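Local coordinates for mitochondrial edited mRNA stability factor 1 (Trypanosoma brucei, PDB 6NL1), which probably processes the 5' ends of mitochondrial mRNAs through a Nudix-family domain and helps to stabilise edited transcripts, at residues 99-104 / 173-178; 127-132 / 184-189; 119-124 / 242-247. One frame throughout, in Å; residues are numbered along the deposited sequence.

Contact 1: 99-104 / 173-178; sequences SFVYKW and TVYLFG
Phe100 to Trp104 and Val174 to Gly178 pair in register at the middle of a four-stranded antiparallel sheet. Six backbone hydrogen bonds join them. Phe100 and Gly178, Tyr102 and Leu176, and Trp104 and Val174 are the hydrogen-bonded pairs. The bonds are short at Trp104, where its N lies 2.7 Å from Val174 O. At the other end Phe100 N to Gly178 O is more bent, 132° at the hydrogen. Between the bonded pairs, CA-H...O contacts fill in, such as Phe177 CA to Phe100 O at 3.3 Å. Strands 84-86 and 132-137 flank the pair.

Trp104, Val174, Tyr102 and Leu176 point to the sheet face packed by helix 180-193. With CG anti to the backbone N (chi1 176°), the Trp104 indole lies beside Val174, Trp104 CE3 being 3.8 Å from Val174 CG2. Tyr102 turns its ring away from the partner strand, and its OH hydrogen-bonds Glu180 OE1.

Val101, Lys103, Tyr175 and Phe177 occupy the other face. Tyr175 OH hydrogen-bonds Glu136 OE2. The Lys103 and Thr173 side chains cross at a slant, with Lys103 CG 3.6 Å from Thr173 CG2. Val101 and Phe177 lie side by side, and Val101 CG1 rests 3.6 Å from Phe177 CE1.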
loop_
_atom_site.group_PDB
_atom_site.type_symbol
_atom_site.label_atom_id
_atom_site.label_comp_id
_atom_site.label_asym_id
_atom_site.label_seq_id
_atom_site.Cartn_x
_atom_site.Cartn_y
_atom_site.Cartn_z
ATOM N N SER A 99 23.641 -2.723 19.019
ATOM C CA SER A 99 23.861 -1.963 17.787
ATOM C C SER A 99 23.816 -0.454 18.033
ATOM O O SER A 99 23.379 -0.004 19.090
ATOM C CB SER A 99 22.805 -2.332 16.745
ATOM O OG SER A 99 21.549 -1.777 17.098
ATOM N N PHE A 100 24.264 0.325 17.052
ATOM C CA PHE A 100 24.199 1.785 17.147
ATOM C C PHE A 100 22.775 2.296 16.952
ATOM O O PHE A 100 22.002 1.720 16.184
ATOM C CB PHE A 100 25.137 2.446 16.129
ATOM C CG PHE A 100 26.580 2.127 16.356
ATOM C CD1 PHE A 100 27.324 2.844 17.277
ATOM C CD2 PHE A 100 27.186 1.085 15.674
ATOM C CE1 PHE A 100 28.656 2.538 17.502
ATOM C CE2 PHE A 100 28.513 0.773 15.893
ATOM C CZ PHE A 100 29.252 1.500 16.807
ATOM N N VAL A 101 22.441 3.379 17.644
ATOM C CA VAL A 101 21.109 3.952 17.560
ATOM C C VAL A 101 21.160 5.419 17.174
ATOM O O VAL A 101 21.853 6.206 17.801
ATOM C CB VAL A 101 20.363 3.851 18.905
ATOM C CG1 VAL A 101 18.875 4.118 18.687
ATOM C CG2 VAL A 101 20.591 2.480 19.532
ATOM N N TYR A 102 20.413 5.783 16.141
ATOM C CA TYR A 102 20.281 7.176 15.761
ATOM C C TYR A 102 18.817 7.580 15.693
ATOM O O TYR A 102 17.932 6.753 15.475
ATOM C CB TYR A 102 20.932 7.437 14.405
ATOM C CG TYR A 102 22.444 7.413 14.412
ATOM C CD1 TYR A 102 23.142 6.213 14.508
ATOM C CD2 TYR A 102 23.172 8.589 14.292
ATOM C CE1 TYR A 102 24.521 6.187 14.495
ATOM C CE2 TYR A 102 24.548 8.576 14.275
ATOM C CZ TYR A 102 25.219 7.374 14.379
ATOM O OH TYR A 102 26.591 7.365 14.367
ATOM N N LYS A 103 18.580 8.872 15.844
ATOM C CA LYS A 103 17.237 9.422 15.861
ATOM C C LYS A 103 17.078 10.470 14.767
ATOM O O LYS A 103 17.994 11.252 14.492
ATOM C CB LYS A 103 16.988 10.062 17.224
ATOM C CG LYS A 103 15.639 10.661 17.407
ATOM C CD LYS A 103 15.529 11.289 18.787
ATOM C CE LYS A 103 16.389 12.529 18.889
ATOM N NZ LYS A 103 15.947 13.410 20.001
ATOM N N TRP A 104 15.909 10.481 14.143
ATOM C CA TRP A 104 15.571 11.499 13.164
ATOM C C TRP A 104 14.240 12.105 13.587
ATOM O O TRP A 104 13.220 11.413 13.583
ATOM C CB TRP A 104 15.437 10.868 11.783
ATOM C CG TRP A 104 14.999 11.818 10.708
ATOM C CD1 TRP A 104 15.252 13.161 10.641
ATOM C CD2 TRP A 104 14.228 11.497 9.543
ATOM N NE1 TRP A 104 14.694 13.690 9.507
ATOM C CE2 TRP A 104 14.059 12.692 8.812
ATOM C CE3 TRP A 104 13.667 10.313 9.048
ATOM C CZ2 TRP A 104 13.350 12.741 7.604
ATOM C CZ3 TRP A 104 12.962 10.361 7.848
ATOM C CH2 TRP A 104 12.812 11.568 7.139
ATOM N N THR A 173 9.046 10.781 15.368
ATOM C CA THR A 173 10.428 10.470 15.712
ATOM C C THR A 173 10.776 9.124 15.093
ATOM O O THR A 173 10.098 8.123 15.343
ATOM C CB THR A 173 10.637 10.397 17.238
ATOM O OG1 THR A 173 10.146 11.598 17.843
ATOM C CG2 THR A 173 12.115 10.233 17.570
ATOM N N VAL A 174 11.827 9.107 14.279
ATOM C CA VAL A 174 12.275 7.890 13.616
ATOM C C VAL A 174 13.563 7.401 14.260
ATOM O O VAL A 174 14.500 8.172 14.436
ATOM C CB VAL A 174 12.524 8.140 12.114
ATOM C CG1 VAL A 174 13.059 6.885 11.432
ATOM C CG2 VAL A 174 11.254 8.646 11.439
ATOM N N TYR A 175 13.607 6.123 14.622
ATOM C CA TYR A 175 14.827 5.536 15.169
ATOM C C TYR A 175 15.457 4.565 14.180
ATOM O O TYR A 175 14.755 3.804 13.515
ATOM C CB TYR A 175 14.547 4.798 16.473
ATOM C CG TYR A 175 14.022 5.664 17.587
ATOM C CD1 TYR A 175 14.869 6.152 18.576
ATOM C CD2 TYR A 175 12.674 5.986 17.656
ATOM C CE1 TYR A 175 14.384 6.934 19.593
ATOM C CE2 TYR A 175 12.184 6.762 18.667
ATOM C CZ TYR A 175 13.031 7.238 19.628
ATOM O OH TYR A 175 12.518 8.018 20.634
ATOM N N LEU A 176 16.784 4.593 14.096
ATOM C CA LEU A 176 17.522 3.669 13.248
ATOM C C LEU A 176 18.458 2.841 14.118
ATOM O O LEU A 176 19.205 3.388 14.935
ATOM C CB LEU A 176 18.339 4.418 12.190
ATOM C CG LEU A 176 17.709 5.526 11.324
ATOM C CD1 LEU A 176 18.732 6.010 10.311
ATOM C CD2 LEU A 176 16.471 5.065 10.611
ATOM N N PHE A 177 18.400 1.522 13.942
ATOM C CA PHE A 177 19.276 0.584 14.645
ATOM C C PHE A 177 20.094 -0.200 13.629
ATOM O O PHE A 177 19.538 -0.871 12.755
ATOM C CB PHE A 177 18.453 -0.415 15.463
ATOM C CG PHE A 177 17.484 0.221 16.407
ATOM C CD1 PHE A 177 17.839 0.463 17.719
ATOM C CD2 PHE A 177 16.213 0.582 15.973
ATOM C CE1 PHE A 177 16.941 1.051 18.596
ATOM C CE2 PHE A 177 15.311 1.167 16.838
ATOM C CZ PHE A 177 15.675 1.404 18.154
ATOM N N GLY A 178 21.411 -0.124 13.738
ATOM C CA GLY A 178 22.264 -0.896 12.860
ATOM C C GLY A 178 23.721 -0.606 13.106
ATOM O O GLY A 178 24.063 -0.005 14.123
#

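Contact 2: 127-132 / 184-189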
loop_
_atom_site.group_PDB
_atom_site.type_symbol
_atom_site.label_atom_id
_atom_site.label_comp_id
_atom_site.label_asym_id
_atom_site.label_seq_id
_atom_site.Cartn_x
_atom_site.Cartn_y
_atom_site.Cartn_z
ATOM N N TYR A 127 16.592 -4.539 3.912
ATOM C CA TYR A 127 17.134 -5.454 2.926
ATOM C C TYR A 127 18.436 -4.899 2.344
ATOM O O TYR A 127 19.399 -5.628 2.138
ATOM C CB TYR A 127 16.113 -5.690 1.801
ATOM C CG TYR A 127 16.713 -6.352 0.577
ATOM C CD1 TYR A 127 17.113 -7.687 0.612
ATOM C CD2 TYR A 127 16.902 -5.641 -0.607
ATOM C CE1 TYR A 127 17.684 -8.308 -0.505
ATOM C CE2 TYR A 127 17.460 -6.251 -1.732
ATOM C CZ TYR A 127 17.851 -7.589 -1.668
ATOM O OH TYR A 127 18.415 -8.212 -2.760
ATOM N N ARG A 128 18.459 -3.599 2.084
ATOM C CA ARG A 128 19.618 -2.984 1.453
ATOM C C ARG A 128 20.781 -2.721 2.406
ATOM O O ARG A 128 21.928 -2.765 1.985
ATOM C CB ARG A 128 19.225 -1.673 0.776
ATOM C CG ARG A 128 18.398 -1.813 -0.503
ATOM C CD ARG A 128 17.946 -0.425 -0.925
ATOM N NE ARG A 128 17.325 -0.361 -2.245
ATOM C CZ ARG A 128 17.993 -0.115 -3.366
ATOM N NH1 ARG A 128 19.314 0.056 -3.337
ATOM N NH2 ARG A 128 17.343 -0.053 -4.520
ATOM N N THR A 129 20.496 -2.449 3.679
ATOM C CA THR A 129 21.541 -1.978 4.582
ATOM C C THR A 129 21.630 -2.744 5.905
ATOM O O THR A 129 22.599 -2.588 6.647
ATOM C CB THR A 129 21.344 -0.468 4.934
ATOM O OG1 THR A 129 20.167 -0.312 5.744
ATOM C CG2 THR A 129 21.213 0.385 3.670
ATOM N N GLY A 130 20.614 -3.538 6.225
ATOM C CA GLY A 130 20.569 -4.206 7.519
ATOM C C GLY A 130 19.993 -3.355 8.642
ATOM O O GLY A 130 19.760 -3.845 9.751
ATOM N N VAL A 131 19.753 -2.079 8.364
ATOM C CA VAL A 131 19.249 -1.163 9.389
ATOM C C VAL A 131 17.768 -1.370 9.693
ATOM O O VAL A 131 16.937 -1.485 8.793
ATOM C CB VAL A 131 19.487 0.313 8.984
ATOM C CG1 VAL A 131 18.703 1.279 9.903
ATOM C CG2 VAL A 131 20.985 0.612 8.996
ATOM N N HIS A 132 17.444 -1.434 10.975
ATOM C CA HIS A 132 16.060 -1.548 11.392
ATOM C C HIS A 132 15.488 -0.167 11.740
ATOM O O HIS A 132 16.085 0.596 12.498
ATOM C CB HIS A 132 15.937 -2.492 12.584
ATOM C CG HIS A 132 14.540 -2.634 13.097
ATOM N ND1 HIS A 132 13.617 -3.465 12.509
ATOM C CD2 HIS A 132 13.912 -2.058 14.152
ATOM C CE1 HIS A 132 12.473 -3.388 13.166
ATOM N NE2 HIS A 132 12.627 -2.544 14.167
ATOM N N PHE A 184 25.099 4.806 7.896
ATOM C CA PHE A 184 25.602 5.726 6.878
ATOM C C PHE A 184 24.914 5.484 5.534
ATOM O O PHE A 184 24.494 6.423 4.868
ATOM C CB PHE A 184 27.119 5.585 6.714
ATOM C CG PHE A 184 27.687 6.442 5.617
ATOM C CD1 PHE A 184 28.103 7.739 5.875
ATOM C CD2 PHE A 184 27.791 5.955 4.326
ATOM C CE1 PHE A 184 28.617 8.530 4.868
ATOM C CE2 PHE A 184 28.302 6.741 3.313
ATOM C CZ PHE A 184 28.714 8.032 3.584
ATOM N N ASN A 185 24.795 4.221 5.135
ATOM C CA ASN A 185 24.194 3.898 3.842
ATOM C C ASN A 185 22.690 4.128 3.832
ATOM O O ASN A 185 22.133 4.670 2.875
ATOM C CB ASN A 185 24.536 2.457 3.433
ATOM C CG ASN A 185 26.019 2.289 3.074
ATOM O OD1 ASN A 185 26.643 3.205 2.545
ATOM N ND2 ASN A 185 26.581 1.126 3.374
ATOM N N CYS A 186 22.040 3.727 4.918
ATOM C CA CYS A 186 20.603 3.884 5.052
ATOM C C CYS A 186 20.224 5.374 5.026
ATOM O O CYS A 186 19.275 5.772 4.360
ATOM C CB CYS A 186 20.135 3.218 6.346
ATOM S SG CYS A 186 18.369 3.245 6.578
ATOM N N HIS A 187 20.984 6.187 5.749
ATOM C CA HIS A 187 20.820 7.644 5.716
ATOM C C HIS A 187 20.821 8.197 4.282
ATOM O O HIS A 187 19.978 9.011 3.924
ATOM C CB HIS A 187 21.935 8.304 6.538
ATOM C CG HIS A 187 22.052 9.781 6.330
ATOM N ND1 HIS A 187 21.208 10.690 6.935
ATOM C CD2 HIS A 187 22.912 10.514 5.583
ATOM C CE1 HIS A 187 21.546 11.913 6.572
ATOM N NE2 HIS A 187 22.577 11.833 5.748
ATOM N N LYS A 188 21.767 7.741 3.464
ATOM C CA LYS A 188 21.854 8.174 2.069
ATOM C C LYS A 188 20.606 7.779 1.281
ATOM O O LYS A 188 20.085 8.560 0.485
ATOM C CB LYS A 188 23.101 7.581 1.402
ATOM C CG LYS A 188 24.207 8.583 1.142
ATOM C CD LYS A 188 24.371 9.530 2.327
ATOM C CE LYS A 188 25.173 10.768 1.943
ATOM N NZ LYS A 188 24.728 11.984 2.688
ATOM N N LEU A 189 20.132 6.557 1.507
ATOM C CA LEU A 189 18.937 6.072 0.831
ATOM C C LEU A 189 17.684 6.850 1.240
ATOM O O LEU A 189 16.773 7.045 0.438
ATOM C CB LEU A 189 18.748 4.573 1.089
ATOM C CG LEU A 189 19.819 3.693 0.440
ATOM C CD1 LEU A 189 19.752 2.270 0.976
ATOM C CD2 LEU A 189 19.685 3.702 -1.082
#
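Thr129 and Val131 close on Cys186 in the tightly packed half of this contact. Thr129 OG1 lies 3.6 Å from Cys186 CB. Val131 comes to the same residue with both methyls: CG2 is 3.8 Å from Cys186 CB. With SG anti to the backbone N (chi1 -176°), the Cys186 sulfur lies beside Val131 CG1, 3.9 Å away. Cys186 and Val131 are both buried, and Leu125 and Leu176 add to the packing around them. Thr129 CG2 and Leu189 CD1 meet tip to tip at 3.6 Å, just as closely.

The segment 127-132 is the end of helix 120-129 and its exit into strand 132-137. Gly130 leaves the helix with positive phi (84°). Thr129 OG1 accepts from Val131 N at 3.2 Å, which makes an ST turn across the glycine. The same hydroxyl also hydrogen-bonds Leu125 O one turn back. These two bonds fix the rotation of Thr129 and turn its methyl to helix 180-193.

Toward solvent the packing is thinner. Asn185 adds only its CB, 3.9 Å from Thr129 CG2. The exposed Arg128 crosses Leu189 with its aliphatic part, CD lying 3.8 Å from Leu189 CD1. Its NE forms a salt bridge with Glu124.

Contact 3: 119-124 / 242-247; sequences REWAAE and KWTLLY. With SO4 (sulfate ion), chain C.
Trp121 and Glu124, on the first turns of helix 120-129, each hydrogen-bond the backbone of the loop 242-247, which runs from strand 235-238 to helix 250-262 of the Nudix domain. Trp121 NE1 donates to Thr244 O at 2.7 Å. The oxygen lies in the indole plane, and the bond is nearly in line with the carbonyl. Glu124 OE1 accepts from Leu246 N at 3.0 Å through its syn lone pair, almost straight at 177°. The carboxylate reaches there on a chain extended beyond CG, with CG anti to the backbone N (chi1 -174°). The Glu124 and Leu246 side chains slide past each other in opposite directions, Leu246 CG lying 3.3 Å from Glu124 OE1.

The tryptophans form an offset edge-to-face pair, with the edge of Trp243 turned to the face of Trp121 and the planes at 78°. Glu120 lays its CG over the six-membered ring of Trp243, a CH-pi contact 3.4 Å from the centroid.

Further out, a water accepts from Trp243 NE1 and donates to Glu120 O and Glu124 OE1. OE1 thus takes two donors. A second water donates to Glu124 OE2 and Leu246 O, bridging the segments again. Tyr200 OH hydrogen-bonds Glu120 OE2, and Thr244 OG1 hydrogen-bonds Val199 N. Trp121 also packs on Val288. Away from the loop, Arg119 grips a sulfate, probably from the crystallisation liquor, with two nearly straight bonds. Its NE lies 3.0 Å from sulfate O3, and its NH2 lies 2.8 Å from sulfate O4.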
loop_
_atom_site.group_PDB
_atom_site.type_symbol
_atom_site.label_atom_id
_atom_site.label_comp_id
_atom_site.label_asym_id
_atom_site.label_seq_id
_atom_site.Cartn_x
_atom_site.Cartn_y
_atom_site.Cartn_z
ATOM N N ARG A 119 5.204 -1.203 6.205
ATOM C CA ARG A 119 6.668 -1.262 6.226
ATOM C C ARG A 119 7.251 -1.660 4.879
ATOM O O ARG A 119 8.327 -2.264 4.795
ATOM C CB ARG A 119 7.160 -2.206 7.339
ATOM C CG ARG A 119 6.807 -1.672 8.741
ATOM C CD ARG A 119 7.373 -2.556 9.867
ATOM N NE ARG A 119 8.835 -2.655 9.853
ATOM C CZ ARG A 119 9.662 -1.789 10.440
ATOM N NH1 ARG A 119 9.189 -0.721 11.083
ATOM N NH2 ARG A 119 10.973 -1.988 10.379
ATOM N N GLU A 120 6.526 -1.314 3.825
ATOM C CA GLU A 120 6.987 -1.517 2.461
ATOM C C GLU A 120 8.395 -0.959 2.245
ATOM O O GLU A 120 9.239 -1.621 1.652
ATOM C CB GLU A 120 6.017 -0.850 1.468
ATOM C CG GLU A 120 4.678 -1.559 1.354
ATOM C CD GLU A 120 3.630 -1.055 2.343
ATOM O OE1 GLU A 120 3.969 -0.344 3.325
ATOM O OE2 GLU A 120 2.449 -1.382 2.124
ATOM N N TRP A 121 8.639 0.266 2.709
ATOM C CA TRP A 121 9.932 0.914 2.479
ATOM C C TRP A 121 10.937 0.676 3.604
ATOM O O TRP A 121 12.131 0.550 3.348
ATOM C CB TRP A 121 9.755 2.404 2.118
ATOM C CG TRP A 121 8.978 2.495 0.850
ATOM C CD1 TRP A 121 9.405 2.130 -0.391
ATOM C CD2 TRP A 121 7.611 2.889 0.705
ATOM N NE1 TRP A 121 8.399 2.292 -1.307
ATOM C CE2 TRP A 121 7.284 2.759 -0.662
ATOM C CE3 TRP A 121 6.635 3.360 1.594
ATOM C CZ2 TRP A 121 6.019 3.073 -1.162
ATOM C CZ3 TRP A 121 5.380 3.674 1.095
ATOM C CH2 TRP A 121 5.083 3.526 -0.274
ATOM N N ALA A 122 10.449 0.581 4.837
ATOM C CA ALA A 122 11.299 0.186 5.956
ATOM C C ALA A 122 11.982 -1.162 5.683
ATOM O O ALA A 122 13.191 -1.312 5.893
ATOM C CB ALA A 122 10.482 0.130 7.252
ATOM N N ALA A 123 11.207 -2.135 5.208
ATOM C CA ALA A 123 11.739 -3.456 4.888
ATOM C C ALA A 123 12.747 -3.405 3.741
ATOM O O ALA A 123 13.736 -4.137 3.750
ATOM C CB ALA A 123 10.614 -4.447 4.566
ATOM N N GLU A 124 12.512 -2.544 2.754
ATOM C CA GLU A 124 13.484 -2.416 1.671
ATOM C C GLU A 124 14.802 -1.827 2.182
ATOM O O GLU A 124 15.887 -2.257 1.786
ATOM C CB GLU A 124 12.957 -1.591 0.491
ATOM C CG GLU A 124 13.956 -1.616 -0.660
ATOM C CD GLU A 124 13.526 -0.868 -1.909
ATOM O OE1 GLU A 124 12.429 -0.270 -1.941
ATOM O OE2 GLU A 124 14.320 -0.883 -2.872
ATOM N N LYS A 242 0.693 -2.797 -6.427
ATOM C CA LYS A 242 1.246 -2.742 -5.081
ATOM C C LYS A 242 1.859 -1.385 -4.764
ATOM O O LYS A 242 1.128 -0.432 -4.501
ATOM C CB LYS A 242 2.263 -3.855 -4.874
ATOM C CG LYS A 242 1.679 -5.270 -4.916
ATOM C CD LYS A 242 2.801 -6.278 -4.613
ATOM C CE LYS A 242 2.371 -7.687 -4.830
ATOM N NZ LYS A 242 3.494 -8.623 -4.561
ATOM N N TRP A 243 3.191 -1.299 -4.791
ATOM C CA TRP A 243 3.890 -0.048 -4.484
ATOM C C TRP A 243 5.174 0.146 -5.300
ATOM O O TRP A 243 5.726 -0.805 -5.857
ATOM C CB TRP A 243 4.199 0.046 -2.985
ATOM C CG TRP A 243 5.223 -0.960 -2.514
ATOM C CD1 TRP A 243 6.588 -0.813 -2.526
ATOM C CD2 TRP A 243 4.965 -2.267 -1.977
ATOM N NE1 TRP A 243 7.190 -1.952 -2.023
ATOM C CE2 TRP A 243 6.217 -2.856 -1.681
ATOM C CE3 TRP A 243 3.800 -2.994 -1.709
ATOM C CZ2 TRP A 243 6.332 -4.133 -1.135
ATOM C CZ3 TRP A 243 3.914 -4.262 -1.161
ATOM C CH2 TRP A 243 5.172 -4.823 -0.888
ATOM N N THR A 244 5.640 1.389 -5.364
ATOM C CA THR A 244 6.918 1.707 -5.994
ATOM C C THR A 244 8.088 1.323 -5.087
ATOM O O THR A 244 8.151 1.741 -3.934
ATOM C CB THR A 244 7.046 3.218 -6.270
ATOM O OG1 THR A 244 6.860 3.933 -5.042
ATOM C CG2 THR A 244 5.993 3.694 -7.280
ATOM N N LEU A 245 9.014 0.526 -5.612
ATOM C CA LEU A 245 10.293 0.296 -4.948
ATOM C C LEU A 245 11.099 1.593 -4.986
ATOM O O LEU A 245 10.825 2.486 -5.802
ATOM C CB LEU A 245 11.070 -0.828 -5.655
ATOM C CG LEU A 245 10.383 -2.195 -5.718
ATOM C CD1 LEU A 245 11.080 -3.123 -6.700
ATOM C CD2 LEU A 245 10.333 -2.820 -4.338
ATOM N N LEU A 246 12.085 1.716 -4.108
ATOM C CA LEU A 246 12.991 2.857 -4.177
ATOM C C LEU A 246 13.591 2.928 -5.585
ATOM O O LEU A 246 13.967 1.901 -6.153
ATOM C CB LEU A 246 14.098 2.732 -3.123
ATOM C CG LEU A 246 13.654 2.787 -1.655
ATOM C CD1 LEU A 246 14.817 2.533 -0.715
ATOM C CD2 LEU A 246 13.000 4.126 -1.345
ATOM N N TYR A 247 13.641 4.137 -6.144
ATOM C CA TYR A 247 14.224 4.391 -7.467
ATOM C C TYR A 247 13.340 3.945 -8.635
ATOM O O TYR A 247 13.685 4.164 -9.795
ATOM C CB TYR A 247 15.621 3.762 -7.596
ATOM C CG TYR A 247 16.630 4.348 -6.638
ATOM C CD1 TYR A 247 17.197 5.596 -6.870
ATOM C CD2 TYR A 247 17.016 3.654 -5.499
ATOM C CE1 TYR A 247 18.119 6.141 -5.988
ATOM C CE2 TYR A 247 17.937 4.187 -4.612
ATOM C CZ TYR A 247 18.484 5.432 -4.861
ATOM O OH TYR A 247 19.402 5.970 -3.987
HETATM S S SO4 C . 11.194 -5.372 8.641
HETATM O O1 SO4 C . 11.403 -6.167 9.852
HETATM O O2 SO4 C . 11.699 -6.117 7.491
HETATM O O3 SO4 C . 9.764 -5.112 8.457
HETATM O O4 SO4 C . 11.907 -4.101 8.764
HETATM O O HOH W 1 9.806 -1.553 -1.150
HETATM O O HOH W 2 14.827 -0.436 -5.414
#

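Contacts 1 and 2 have centres 11 Å apart and meet directly. Phe177 O is 2.8 Å from His132 N, a probable hydrogen bond, and Leu176 CB packs on Val131 CG1 at 3.9 Å. Strand 171-178 leads straight into helix 180-193, so one chain path serves both. Contacts 2 and 3 share helix 120-129 and lie 13 Å apart between centres. Leu189 CD2 touches Tyr247 OH at 3.7 Å. Contact 1 does not touch contact 3; their nearest atoms are about 8 Å apart. Contact 3 alone approaches the GDP site, which holds no GDP in this model: the side chains of Trp121 and the site residue Val288 are about 4 Å apart.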